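Local coordinates for protein aromatic amino acid beta-eliminating lyase/threonine aldolase (Exiguobacterium sibiricum, PDB 3LWS) that belongs to the beta-eliminating lyase family of pyridoxal-phosphate-dependent fold-type I proteins and is assembled from two copies of the same chain, at residues Y43-A47 against I48-F52; C223-A226 against R227-R231; D335-G338 against E339-Q342. One frame throughout, in Å; residues are numbered along the deposited sequence.

Interaction 1 of 3, residues Y43-A47 against I48-F52; sequences YGTGA and IIEPF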
ATOM      1  N   TYR A  43       4.363   7.288  -9.027  1.00 23.50           N
ATOM      2  CA  TYR A  43       3.995   5.966  -9.546  1.00 23.07           C
ATOM      3  C   TYR A  43       5.198   5.085  -9.907  1.00 22.08           C
ATOM      4  O   TYR A  43       5.293   4.570 -11.032  1.00 19.39           O
ATOM      5  CB  TYR A  43       3.068   6.084 -10.762  1.00 20.85           C
ATOM      6  CG  TYR A  43       1.788   6.830 -10.533  1.00 23.75           C
ATOM      7  CD1 TYR A  43       0.748   6.267  -9.782  1.00 23.26           C
ATOM      8  CD2 TYR A  43       1.590   8.113 -11.100  1.00 23.36           C
ATOM      9  CE1 TYR A  43      -0.422   6.948  -9.581  1.00 24.85           C
ATOM     10  CE2 TYR A  43       0.421   8.811 -10.881  1.00 27.77           C
ATOM     11  CZ  TYR A  43      -0.581   8.223 -10.130  1.00 23.52           C
ATOM     12  OH  TYR A  43      -1.737   8.897  -9.951  1.00 23.79           O
ATOM     13  N   GLY A  44       6.084   4.902  -8.935  1.00 20.62           N
ATOM     14  CA  GLY A  44       7.121   3.870  -9.005  1.00 20.37           C
ATOM     15  C   GLY A  44       8.445   4.318  -9.593  1.00 22.22           C
ATOM     16  O   GLY A  44       9.338   3.491  -9.784  1.00 22.95           O
ATOM     17  N   THR A  45       8.547   5.602  -9.942  1.00 22.76           N
ATOM     18  CA  THR A  45       9.777   6.200 -10.393  1.00 22.63           C
ATOM     19  C   THR A  45       9.942   7.617  -9.780  1.00 24.47           C
ATOM     20  O   THR A  45       9.150   8.070  -8.919  1.00 23.31           O
ATOM     21  CB  THR A  45       9.858   6.246 -11.947  1.00 23.63           C
ATOM     22  OG1 THR A  45       8.772   7.003 -12.474  1.00 24.98           O
ATOM     23  CG2 THR A  45       9.791   4.804 -12.530  1.00 23.31           C
ATOM     24  N   GLY A  46      10.999   8.288 -10.218  1.00 24.66           N
ATOM     25  CA  GLY A  46      11.292   9.633  -9.801  1.00 25.16           C
ATOM     26  C   GLY A  46      12.077   9.660  -8.514  1.00 24.13           C
ATOM     27  O   GLY A  46      12.825   8.712  -8.184  1.00 22.89           O
ATOM     28  N   ALA A  47      11.874  10.757  -7.781  1.00 24.48           N
ATOM     29  CA  ALA A  47      12.622  11.041  -6.572  1.00 23.74           C
ATOM     30  C   ALA A  47      12.341  10.002  -5.493  1.00 22.91           C
ATOM     31  O   ALA A  47      11.250   9.469  -5.445  1.00 22.77           O
ATOM     32  CB  ALA A  47      12.256  12.397  -6.055  1.00 24.21           C
ATOM     33  N   ILE A  48      13.349   9.762  -4.649  1.00 22.18           N
ATOM     34  CA  ILE A  48      13.274   8.965  -3.428  1.00 21.50           C
ATOM     35  C   ILE A  48      13.299   7.482  -3.759  1.00 20.76           C
ATOM     36  O   ILE A  48      14.225   6.765  -3.352  1.00 22.26           O
ATOM     37  CB  ILE A  48      12.037   9.353  -2.495  1.00 22.10           C
ATOM     38  CG1 ILE A  48      12.089  10.813  -2.034  1.00 21.99           C
ATOM     39  CG2 ILE A  48      12.015   8.504  -1.266  1.00 22.04           C
ATOM     40  CD1 ILE A  48      10.848  11.233  -1.180  1.00 17.72           C
ATOM     41  N   ILE A  49      12.299   7.023  -4.496  1.00 21.48           N
ATOM     42  CA  ILE A  49      12.159   5.608  -4.822  1.00 20.20           C
ATOM     43  C   ILE A  49      13.329   5.062  -5.674  1.00 21.32           C
ATOM     44  O   ILE A  49      13.849   3.994  -5.355  1.00 19.41           O
ATOM     45  CB  ILE A  49      10.787   5.311  -5.501  1.00 19.09           C
ATOM     46  CG1 ILE A  49      10.520   3.794  -5.515  1.00 18.81           C
ATOM     47  CG2 ILE A  49      10.733   5.932  -6.897  1.00 20.15           C
ATOM     48  CD1 ILE A  49       9.023   3.367  -5.721  1.00 21.38           C
ATOM     49  N   GLU A  50      13.766   5.784  -6.710  1.00 21.62           N
ATOM     50  CA  GLU A  50      14.870   5.263  -7.547  1.00 21.86           C
ATOM     51  C   GLU A  50      16.174   5.109  -6.813  1.00 21.17           C
ATOM     52  O   GLU A  50      16.763   4.061  -6.903  1.00 21.83           O
ATOM     53  CB  GLU A  50      15.075   6.015  -8.871  1.00 22.44           C
ATOM     54  CG  GLU A  50      13.923   5.842  -9.779  1.00 25.85           C
ATOM     55  CD  GLU A  50      14.137   6.338 -11.200  1.00 31.70           C
ATOM     56  OE1 GLU A  50      15.121   5.898 -11.826  1.00 35.52           O
ATOM     57  OE2 GLU A  50      13.269   7.100 -11.697  1.00 28.25           O
ATOM     58  N   PRO A  51      16.613   6.126  -6.061  1.00 22.47           N
ATOM     59  CA  PRO A  51      17.826   5.945  -5.266  1.00 23.74           C
ATOM     60  C   PRO A  51      17.711   4.838  -4.185  1.00 23.36           C
ATOM     61  O   PRO A  51      18.682   4.098  -3.945  1.00 23.29           O
ATOM     62  CB  PRO A  51      18.011   7.320  -4.605  1.00 23.82           C
ATOM     63  CG  PRO A  51      17.372   8.257  -5.475  1.00 24.77           C
ATOM     64  CD  PRO A  51      16.210   7.544  -6.100  1.00 22.36           C
ATOM     65  N   PHE A  52      16.538   4.705  -3.559  1.00 22.77           N
ATOM     66  CA  PHE A  52      16.346   3.671  -2.542  1.00 21.65           C
ATOM     67  C   PHE A  52      16.459   2.290  -3.163  1.00 21.65           C
ATOM     68  O   PHE A  52      17.097   1.399  -2.597  1.00 21.33           O
ATOM     69  CB  PHE A  52      15.004   3.837  -1.814  1.00 23.39           C
ATOM     70  CG  PHE A  52      14.798   2.882  -0.683  1.00 20.37           C
ATOM     71  CD1 PHE A  52      14.220   1.627  -0.904  1.00 19.21           C
ATOM     72  CD2 PHE A  52      15.145   3.227   0.602  1.00 19.09           C
ATOM     73  CE1 PHE A  52      14.025   0.745   0.130  1.00 21.52           C
ATOM     74  CE2 PHE A  52      14.928   2.346   1.651  1.00 19.14           C
ATOM     75  CZ  PHE A  52      14.367   1.098   1.416  1.00 22.35           C
TER
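Glu50 reaches back from the first turn of its helix to grip Gly46. Its OE2 accepts the N-H of Gly46 at 3.0 Å, nearly straight at 162°, through the lone pair that faces away from OE1. Thr45 CB lies 3.5 Å from the same Glu50 OE2. The side chain of Glu50 leaves with CG beside the backbone N (chi1 -66°) and then runs extended, which carries CG past Gly46 O at 3.5 Å. A weak bond of 3.4 Å from Glu50 N to Gly46 O closes the same residue from its other end. Between these bonds the chain makes a classic gamma turn centred on Ile48, the N-cap of helix 49-60: Ile49 N meets Ala47 O at 2.8 Å, a weak bond, while phi of Ile48 is positive. Ile49 packs back on 44-46 with both branches. CG1 stands opposite the backbone N (chi1 -166°), sending Ile49 CD1 to 3.8 Å from Gly44 CA, whereas Ile49 CG2 presses on Thr45 O at 3.3 Å. The Ile48 side chain packs on Tyr241 and Ile244 of helix 241-254. At the start of 43-47, Tyr43 OH is hydrogen-bonded to Tyr205 OH of the second subunit.

Interaction 2 of 3, residues C223-A226 against R227-R231; sequences CQTA and RIWKR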
ATOM      1  N   CYS A 223      12.668  -7.828 -12.305  1.00 18.65           N
ATOM      2  CA  CYS A 223      12.174  -6.592 -11.670  1.00 20.08           C
ATOM      3  C   CYS A 223      11.274  -5.775 -12.588  1.00 20.48           C
ATOM      4  O   CYS A 223      10.365  -5.143 -12.112  1.00 20.52           O
ATOM      5  CB  CYS A 223      13.333  -5.739 -11.124  1.00 19.71           C
ATOM      6  SG  CYS A 223      14.143  -6.565  -9.743  1.00 21.05           S
ATOM      7  N   GLN A 224      11.513  -5.786 -13.898  1.00 21.16           N
ATOM      8  CA  GLN A 224      10.644  -5.051 -14.827  1.00 20.75           C
ATOM      9  C   GLN A 224       9.268  -5.608 -14.823  1.00 20.77           C
ATOM     10  O   GLN A 224       8.293  -4.870 -14.808  1.00 21.55           O
ATOM     11  CB  GLN A 224      11.165  -5.078 -16.267  1.00 22.71           C
ATOM     12  CG  GLN A 224      12.349  -4.193 -16.498  1.00 29.78           C
ATOM     13  CD  GLN A 224      13.132  -4.608 -17.732  1.00 40.14           C
ATOM     14  OE1 GLN A 224      12.571  -5.167 -18.678  1.00 45.33           O
ATOM     15  NE2 GLN A 224      14.441  -4.360 -17.717  1.00 43.76           N
ATOM     16  N   THR A 225       9.178  -6.932 -14.857  1.00 20.32           N
ATOM     17  CA  THR A 225       7.902  -7.600 -14.771  1.00 20.71           C
ATOM     18  C   THR A 225       7.226  -7.394 -13.437  1.00 19.01           C
ATOM     19  O   THR A 225       6.001  -7.216 -13.395  1.00 17.73           O
ATOM     20  CB  THR A 225       8.047  -9.100 -15.025  1.00 20.90           C
ATOM     21  OG1 THR A 225       8.793  -9.243 -16.227  1.00 22.89           O
ATOM     22  CG2 THR A 225       6.682  -9.769 -15.159  1.00 18.82           C
ATOM     23  N   ALA A 226       8.033  -7.398 -12.369  1.00 18.23           N
ATOM     24  CA  ALA A 226       7.562  -7.178 -11.006  1.00 17.45           C
ATOM     25  C   ALA A 226       6.864  -5.798 -10.877  1.00 17.91           C
ATOM     26  O   ALA A 226       5.873  -5.671 -10.169  1.00 17.61           O
ATOM     27  CB  ALA A 226       8.741  -7.312 -10.005  1.00 15.73           C
ATOM     28  N   ARG A 227       7.398  -4.787 -11.581  1.00 18.89           N
ATOM     29  CA  ARG A 227       6.810  -3.460 -11.625  1.00 19.43           C
ATOM     30  C   ARG A 227       5.472  -3.454 -12.338  1.00 19.23           C
ATOM     31  O   ARG A 227       4.602  -2.708 -11.948  1.00 17.60           O
ATOM     32  CB  ARG A 227       7.755  -2.428 -12.244  1.00 20.26           C
ATOM     33  CG  ARG A 227       8.911  -2.057 -11.302  1.00 20.21           C
ATOM     34  CD  ARG A 227       9.693  -0.858 -11.811  1.00 21.30           C
ATOM     35  NE  ARG A 227      10.861  -0.686 -10.965  1.00 21.77           N
ATOM     36  CZ  ARG A 227      12.043  -1.242 -11.159  1.00 20.60           C
ATOM     37  NH1 ARG A 227      12.296  -1.949 -12.257  1.00 23.34           N
ATOM     38  NH2 ARG A 227      13.016  -1.025 -10.272  1.00 23.93           N
ATOM     39  N   ILE A 228       5.280  -4.308 -13.343  1.00 18.40           N
ATOM     40  CA  ILE A 228       3.972  -4.370 -13.995  1.00 17.99           C
ATOM     41  C   ILE A 228       2.908  -5.049 -13.101  1.00 16.86           C
ATOM     42  O   ILE A 228       1.782  -4.558 -12.982  1.00 17.84           O
ATOM     43  CB  ILE A 228       4.060  -4.980 -15.392  1.00 19.30           C
ATOM     44  CG1 ILE A 228       4.687  -3.984 -16.361  1.00 21.60           C
ATOM     45  CG2 ILE A 228       2.692  -5.354 -15.901  1.00 15.70           C
ATOM     46  CD1 ILE A 228       5.664  -4.603 -17.240  1.00 25.11           C
ATOM     47  N   TRP A 229       3.280  -6.139 -12.444  1.00 19.01           N
ATOM     48  CA  TRP A 229       2.421  -6.775 -11.462  1.00 18.20           C
ATOM     49  C   TRP A 229       2.179  -5.817 -10.313  1.00 17.06           C
ATOM     50  O   TRP A 229       1.050  -5.757  -9.823  1.00 17.45           O
ATOM     51  CB  TRP A 229       2.999  -8.095 -10.946  1.00 17.05           C
ATOM     52  CG  TRP A 229       2.891  -9.256 -11.926  1.00 18.54           C
ATOM     53  CD1 TRP A 229       3.914  -9.848 -12.611  1.00 19.83           C
ATOM     54  CD2 TRP A 229       1.699  -9.929 -12.326  1.00 18.24           C
ATOM     55  NE1 TRP A 229       3.433 -10.882 -13.377  1.00 19.33           N
ATOM     56  CE2 TRP A 229       2.072 -10.942 -13.223  1.00 17.68           C
ATOM     57  CE3 TRP A 229       0.342  -9.783 -11.995  1.00 17.54           C
ATOM     58  CZ2 TRP A 229       1.133 -11.789 -13.828  1.00 19.67           C
ATOM     59  CZ3 TRP A 229      -0.585 -10.634 -12.574  1.00 20.37           C
ATOM     60  CH2 TRP A 229      -0.181 -11.635 -13.468  1.00 19.67           C
ATOM     61  N   LYS A 230       3.191  -5.057  -9.880  1.00 17.38           N
ATOM     62  CA  LYS A 230       2.930  -4.058  -8.810  1.00 15.61           C
ATOM     63  C   LYS A 230       1.768  -3.083  -9.156  1.00 16.46           C
ATOM     64  O   LYS A 230       0.906  -2.756  -8.318  1.00 15.86           O
ATOM     65  CB  LYS A 230       4.199  -3.264  -8.460  1.00 16.98           C
ATOM     66  CG  LYS A 230       3.949  -2.326  -7.245  1.00 16.34           C
ATOM     67  CD  LYS A 230       5.214  -1.726  -6.649  1.00 15.81           C
ATOM     68  CE  LYS A 230       5.875  -0.713  -7.555  1.00 16.21           C
ATOM     69  NZ  LYS A 230       7.015  -0.035  -6.886  1.00 14.54           N
ATOM     70  N   ARG A 231       1.748  -2.594 -10.389  1.00 18.00           N
ATOM     71  CA  ARG A 231       0.609  -1.795 -10.838  1.00 20.29           C
ATOM     72  C   ARG A 231      -0.714  -2.602 -10.903  1.00 18.01           C
ATOM     73  O   ARG A 231      -1.764  -2.079 -10.576  1.00 18.84           O
ATOM     74  CB  ARG A 231       0.898  -1.198 -12.212  1.00 22.73           C
ATOM     75  CG  ARG A 231      -0.227  -0.341 -12.753  1.00 25.93           C
ATOM     76  CD  ARG A 231       0.156   1.102 -12.931  1.00 36.03           C
ATOM     77  NE  ARG A 231      -1.079   1.857 -12.898  1.00 45.03           N
ATOM     78  CZ  ARG A 231      -1.473   2.676 -11.926  1.00 42.13           C
ATOM     79  NH1 ARG A 231      -0.693   2.990 -10.889  1.00 36.66           N
ATOM     80  NH2 ARG A 231      -2.663   3.239 -12.039  1.00 46.26           N
TER
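Arg227 folds back along one turn of helix towards Cys223. Its CG, placed beside its own backbone N (chi1 -73°), passes 3.5 Å from Cys223 O, and the extended chain then brings NH1 to 4.1 Å from Cys223 CB. In the backbone, Arg227 N donates to the same Cys223 O at 3.0 Å, from a direction tilted out of the carbonyl plane. The guanidinium has its charge partners beyond the helix: NH2 pairs with Glu53 and NH1 with Asp64. Helix 220-232 directly follows strand 214-218, the antiparallel member of the seven-stranded mixed sheet that is the hallmark of the large domain of fold-type I proteins, and packs on strand 64-68 and helix 71-86. Ala226 packs on Ile81 of helix 71-86, and Ala226 O accepts Lys230 N at 2.8 Å; Lys230 NZ goes on to Phe67 O. Thr225 O receives two N-H groups: Trp229 N at 3.1 Å, in the carbonyl plane and almost straight at 169°, and Ile228 N in a weak, bent bond. Thr225 and Trp229 project side by side in the same direction. With CG2 opposite the backbone N of Thr225, this methyl sits 3.8 Å from Trp229 CD1, while OG1 is hydrogen-bonded to Ala221 O. The same indole carbon, CD1, also approaches Thr225 O obliquely, at 3.4 Å.

Interaction 3 of 3, residues D335-G338 against E339-Q342; sequences DAYG and ELDQ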
ATOM      1  N   ASP A 335      15.424  -2.534  20.298  1.00 21.56           N
ATOM      2  CA  ASP A 335      15.952  -1.418  21.094  1.00 22.13           C
ATOM      3  C   ASP A 335      15.424  -1.413  22.527  1.00 23.92           C
ATOM      4  O   ASP A 335      16.091  -0.914  23.417  1.00 25.93           O
ATOM      5  CB  ASP A 335      15.646  -0.070  20.420  1.00 23.28           C
ATOM      6  CG  ASP A 335      16.578   0.239  19.265  1.00 21.48           C
ATOM      7  OD1 ASP A 335      17.655  -0.382  19.161  1.00 22.96           O
ATOM      8  OD2 ASP A 335      16.234   1.115  18.463  1.00 23.50           O
ATOM      9  N   ALA A 336      14.253  -1.999  22.767  1.00 23.48           N
ATOM     10  CA  ALA A 336      13.655  -1.951  24.086  1.00 23.39           C
ATOM     11  C   ALA A 336      14.486  -2.588  25.201  1.00 22.59           C
ATOM     12  O   ALA A 336      14.655  -1.959  26.262  1.00 22.60           O
ATOM     13  CB  ALA A 336      12.245  -2.511  24.064  1.00 22.37           C
ATOM     14  N   TYR A 337      15.021  -3.790  24.958  1.00 20.32           N
ATOM     15  CA  TYR A 337      15.815  -4.499  25.938  1.00 22.63           C
ATOM     16  C   TYR A 337      17.001  -3.672  26.430  1.00 23.13           C
ATOM     17  O   TYR A 337      17.257  -3.611  27.622  1.00 22.94           O
ATOM     18  CB  TYR A 337      16.360  -5.816  25.398  1.00 20.96           C
ATOM     19  CG  TYR A 337      17.087  -6.654  26.437  1.00 22.91           C
ATOM     20  CD1 TYR A 337      16.390  -7.249  27.469  1.00 27.44           C
ATOM     21  CD2 TYR A 337      18.463  -6.845  26.381  1.00 26.32           C
ATOM     22  CE1 TYR A 337      17.029  -8.012  28.417  1.00 27.83           C
ATOM     23  CE2 TYR A 337      19.114  -7.617  27.310  1.00 27.22           C
ATOM     24  CZ  TYR A 337      18.382  -8.197  28.332  1.00 27.08           C
ATOM     25  OH  TYR A 337      18.957  -8.965  29.296  1.00 30.70           O
ATOM     26  N   GLY A 338      17.723  -3.061  25.501  1.00 23.71           N
ATOM     27  CA  GLY A 338      18.913  -2.265  25.844  1.00 25.90           C
ATOM     28  C   GLY A 338      18.632  -1.014  26.657  1.00 25.69           C
ATOM     29  O   GLY A 338      19.547  -0.381  27.146  1.00 26.84           O
ATOM     30  N   GLU A 339      17.358  -0.647  26.794  1.00 27.44           N
ATOM     31  CA  GLU A 339      16.957   0.480  27.654  1.00 27.95           C
ATOM     32  C   GLU A 339      16.639   0.008  29.087  1.00 28.45           C
ATOM     33  O   GLU A 339      16.316   0.810  29.957  1.00 31.81           O
ATOM     34  CB  GLU A 339      15.784   1.234  26.995  1.00 28.36           C
ATOM     35  CG  GLU A 339      16.234   2.016  25.694  1.00 33.28           C
ATOM     36  CD  GLU A 339      15.102   2.453  24.765  1.00 42.40           C
ATOM     37  OE1 GLU A 339      13.947   2.568  25.238  1.00 50.08           O
ATOM     38  OE2 GLU A 339      15.367   2.692  23.545  1.00 48.65           O
ATOM     39  N   LEU A 340      16.714  -1.288  29.336  1.00 29.02           N
ATOM     40  CA  LEU A 340      16.559  -1.818  30.696  1.00 27.96           C
ATOM     41  C   LEU A 340      17.912  -1.859  31.359  1.00 29.60           C
ATOM     42  O   LEU A 340      18.812  -2.562  30.887  1.00 29.98           O
ATOM     43  CB  LEU A 340      15.983  -3.228  30.680  1.00 28.00           C
ATOM     44  CG  LEU A 340      14.726  -3.432  29.835  1.00 26.66           C
ATOM     45  CD1 LEU A 340      14.246  -4.850  30.032  1.00 26.93           C
ATOM     46  CD2 LEU A 340      13.636  -2.407  30.170  1.00 25.99           C
ATOM     47  N   ASP A 341      18.075  -1.114  32.450  1.00 30.18           N
ATOM     48  CA  ASP A 341      19.354  -1.120  33.164  1.00 29.63           C
ATOM     49  C   ASP A 341      19.512  -2.430  33.921  1.00 29.71           C
ATOM     50  O   ASP A 341      18.579  -3.243  33.993  1.00 28.85           O
ATOM     51  CB  ASP A 341      19.545   0.120  34.060  1.00 30.60           C
ATOM     52  CG  ASP A 341      18.519   0.222  35.160  1.00 30.20           C
ATOM     53  OD1 ASP A 341      18.393  -0.723  35.960  1.00 30.20           O
ATOM     54  OD2 ASP A 341      17.841   1.259  35.231  1.00 31.92           O
ATOM     55  N   GLN A 342      20.705  -2.672  34.451  1.00 29.93           N
ATOM     56  CA  GLN A 342      20.983  -3.966  35.061  1.00 29.64           C
ATOM     57  C   GLN A 342      20.094  -4.274  36.263  1.00 29.93           C
ATOM     58  O   GLN A 342      19.605  -5.414  36.427  1.00 28.60           O
ATOM     59  CB  GLN A 342      22.460  -4.074  35.452  1.00 31.08           C
ATOM     60  CG  GLN A 342      22.919  -5.511  35.719  1.00 30.85           C
ATOM     61  CD  GLN A 342      22.629  -6.450  34.555  1.00 37.30           C
ATOM     62  OE1 GLN A 342      22.916  -6.133  33.401  1.00 40.94           O
ATOM     63  NE2 GLN A 342      22.057  -7.617  34.863  1.00 37.61           N
TER
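Leu340 N donates to Tyr337 O at 2.9 Å with an N-H...O angle of 160°, and Glu339 N donates to Ala336 O at 3.1 Å. Both bonds span three residues, so the chain describes two overlapping beta turns in the connection between strand 326-332 and helix 342-355. In each, the donor stands well above the plane of the carbonyl it uses, more than 50° out of it in both. Tyr337 O is gripped a second time by Arg345 NH2, and the Tyr337 ring makes a cation-pi contact with the same arginine, tying the turn to the helix that Asp341 caps through Thr344 N. At the other end, the Asp335 carboxylate is salt-bridged to Arg254 and Arg257 and hydrogen-bonded to Tyr261; the two arginines probably balance the Asp335 charge and ease its nearness to Glu339, Asp335 OD2 and Glu339 OE2 being 5.4 Å apart.

The packing is made by Glu339 and by the Tyr337-Leu340 pair. Glu339 lies extended back along the turn, with OE2 3.7 Å from Asp335 O and CB 3.5 Å from Ala336 O. Leu340 and Tyr337 cross at about a right angle. The tyrosine ring carbon CG is opposite its backbone N (chi1 -174°), which brings the ring across the leucine, and both side chains also touch Ile16. Leu340 CG rests 3.4 Å from Tyr337 O, and its CD1 methyl meets Tyr337 CD1 obliquely at 4.1 Å.

Interactions 1 and 2 are neighbours, with centres 14 Å apart: Ile49 CD1 packs on Lys230 NZ, and Tyr43 CD1 on Arg231 NH1. Both also reach the second subunit, through Tyr43 and through Ile228, Trp229 and Arg231. Interaction 3 lies far away, its nearest atoms about 17 Å from interaction 1 and about 27 Å from interaction 2, and touches no other chain. All three are partly buried. Interaction 1 starts a helix, with a carboxylate holding a backbone N-H; interaction 2 is the middle of a helix, where backbone bonds dominate and the charged ends of Arg227 and Lys230 reach across to helix 49-60 and strand 64-68; interaction 3 is a turn leading into the last helix, combining backbone bonds with tyrosine-leucine packing.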